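PDB 6KD3: uridine phosphorylase from Phytophthora capsici LT1534, which catalyses the reversible phosphorolysis of uridine, using phosphate to split it into uracil and ribose 1-phosphate. Local coordinates for the interface of chains A and B. Residues are numbered along the deposited sequence; one frame, centred on the assembly and turned at random. Chains: chain A/B, Uridine phosphorylase.

The interface of chains A and B. Residues chain A 215-216, 226-227; chain B 171-173, 178.
A:Tyr227 meets B:Val172 and B:Leu173 at the apolar centre of this patch. The patch is part of the two-fold interface between two copies of a phosphorylase-superfamily nucleoside phosphorylase. Dimers of this kind are the usual building unit of the family, so the pairing is probably biological. B:Leu173 sends one methyl, CD1, over a face of the tyrosine ring. B:Leu173 CD1 is 3.7 Å from the centroid of the A:Tyr227 ring, a CH-pi contact offset toward the rim. The two side chains run at about a right angle to each other. B:Val172 comes to the same ring at its edge, in the ring plane, with CG1 3.5 Å from A:Tyr227 CE2. Contact on a face and at the edge would limit how the ring can turn. The two branches of B:Val172 divide the work. CG1 stands anti to the backbone N (chi1 171°) and serves the tyrosine, while CG2 turns toward the carboxylate of A:Glu215. The backbones of B:Ala171 and A:Gly216 pass close here.

Farther out, A:Glu215 and B:Arg178 reach toward each other from opposite directions and form a salt bridge. B:Arg178 NH2 donates a fairly straight hydrogen bond to A:Glu215 OE2 at 2.8 Å. OE2 receives it on its syn side and lies near the guanidinium plane. The second bond, B:Arg178 NH1 to A:Glu215 OE1, is weak and bent. The carboxylate and guanidinium planes are 49° apart, which probably keeps the pair from meeting squarely with both arms. An extended arginine chain from CG to NE carries the guanidinium to this rim.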
ATOM      1  N   GLU A 215      10.944   3.885 -10.907  1.00 12.06           N
ATOM      2  CA  GLU A 215      11.282   3.531 -12.272  1.00 15.64           C
ATOM      3  C   GLU A 215      10.067   3.614 -13.167  1.00 17.08           C
ATOM      4  O   GLU A 215      10.180   4.022 -14.325  1.00 14.07           O
ATOM      5  CB  GLU A 215      11.872   2.134 -12.325  1.00 24.45           C
ATOM      6  CG  GLU A 215      13.088   1.899 -11.492  1.00 18.29           C
ATOM      7  CD  GLU A 215      13.479   0.494 -11.618  1.00 17.99           C
ATOM      8  OE1 GLU A 215      13.244  -0.280 -10.673  1.00 20.74           O
ATOM      9  OE2 GLU A 215      13.962   0.153 -12.712  1.00 29.27           O
ATOM     10  N   GLY A 216       8.903   3.190 -12.659  1.00 24.06           N
ATOM     11  CA  GLY A 216       7.700   3.202 -13.477  1.00 14.91           C
ATOM     12  C   GLY A 216       7.430   4.583 -14.017  1.00 19.74           C
ATOM     13  O   GLY A 216       7.365   4.801 -15.236  1.00 17.25           O
ATOM     14  N   GLU A 226      17.957   1.993 -15.488  1.00 22.45           N
ATOM     15  CA  GLU A 226      18.462   1.443 -16.746  1.00 29.82           C
ATOM     16  C   GLU A 226      17.908   2.211 -17.941  1.00 32.38           C
ATOM     17  O   GLU A 226      17.520   1.634 -18.969  1.00 34.65           O
ATOM     18  CB  GLU A 226      18.171  -0.057 -16.874  1.00 32.81           C
ATOM     19  CG  GLU A 226      16.715  -0.482 -16.818  1.00 23.83           C
ATOM     20  N   TYR A 227      17.910   3.534 -17.812  1.00 28.23           N
ATOM     21  CA  TYR A 227      17.490   4.468 -18.844  1.00 27.77           C
ATOM     22  C   TYR A 227      17.930   5.848 -18.367  1.00 29.93           C
ATOM     23  O   TYR A 227      18.350   6.012 -17.218  1.00 28.27           O
ATOM     24  CB  TYR A 227      15.978   4.404 -19.064  1.00 24.04           C
ATOM     25  CG  TYR A 227      15.219   4.608 -17.773  1.00 27.92           C
ATOM     26  CD1 TYR A 227      15.145   5.874 -17.187  1.00 25.79           C
ATOM     27  CD2 TYR A 227      14.588   3.542 -17.123  1.00 23.21           C
ATOM     28  CE1 TYR A 227      14.473   6.078 -16.005  1.00 25.02           C
ATOM     29  CE2 TYR A 227      13.888   3.749 -15.940  1.00 17.95           C
ATOM     30  CZ  TYR A 227      13.844   5.025 -15.389  1.00 18.79           C
ATOM     31  OH  TYR A 227      13.177   5.283 -14.221  1.00 18.92           O
TER
ATOM     32  N   ALA B 171       7.755  -2.938 -14.043  1.00 44.32           N
ATOM     33  CA  ALA B 171       7.441  -2.024 -15.140  1.00 38.79           C
ATOM     34  C   ALA B 171       8.565  -1.008 -15.270  1.00 34.64           C
ATOM     35  O   ALA B 171       8.902  -0.346 -14.285  1.00 34.03           O
ATOM     36  CB  ALA B 171       6.114  -1.308 -14.897  1.00 17.47           C
ATOM     37  N   VAL B 172       9.255  -0.882 -16.379  1.00 26.72           N
ATOM     38  CA  VAL B 172      10.334   0.103 -16.409  1.00 33.74           C
ATOM     39  C   VAL B 172      10.175   0.839 -17.707  1.00 37.35           C
ATOM     40  O   VAL B 172      10.967   0.687 -18.629  1.00 38.66           O
ATOM     41  CB  VAL B 172      11.698  -0.553 -16.356  1.00 24.63           C
ATOM     42  CG1 VAL B 172      12.737   0.478 -16.620  1.00 26.52           C
ATOM     43  CG2 VAL B 172      11.906  -1.139 -14.993  1.00 27.46           C
ATOM     44  N   LEU B 173       9.013   1.483 -17.808  1.00 23.53           N
ATOM     45  CA  LEU B 173       8.460   2.166 -18.954  1.00 28.73           C
ATOM     46  C   LEU B 173       8.126   1.145 -20.106  1.00 37.04           C
ATOM     47  O   LEU B 173       7.906   1.559 -21.210  1.00 40.58           O
ATOM     48  CB  LEU B 173       9.362   3.342 -19.415  1.00 35.32           C
ATOM     49  CG  LEU B 173      10.083   4.488 -18.633  1.00 27.53           C
ATOM     50  CD1 LEU B 173      11.568   4.527 -18.837  1.00 27.22           C
ATOM     51  CD2 LEU B 173       9.606   5.852 -19.075  1.00 22.55           C
ATOM     52  N   ARG B 178      13.182  -8.960 -12.765  1.00 15.90           N
ATOM     53  CA  ARG B 178      14.016  -9.232 -11.610  1.00 17.58           C
ATOM     54  C   ARG B 178      13.588 -10.533 -10.932  1.00 24.74           C
ATOM     55  O   ARG B 178      12.442 -10.975 -11.051  1.00 27.83           O
ATOM     56  CB  ARG B 178      13.948  -8.059 -10.631  1.00 20.71           C
ATOM     57  CG  ARG B 178      14.588  -6.780 -11.206  1.00 24.09           C
ATOM     58  CD  ARG B 178      14.529  -5.518 -10.304  1.00 16.60           C
ATOM     59  NE  ARG B 178      15.101  -4.397 -11.055  1.00 20.51           N
ATOM     60  CZ  ARG B 178      14.445  -3.300 -11.451  1.00 22.71           C
ATOM     61  NH1 ARG B 178      13.173  -3.097 -11.133  1.00 16.03           N
ATOM     62  NH2 ARG B 178      15.081  -2.381 -12.170  1.00 21.20           N
TER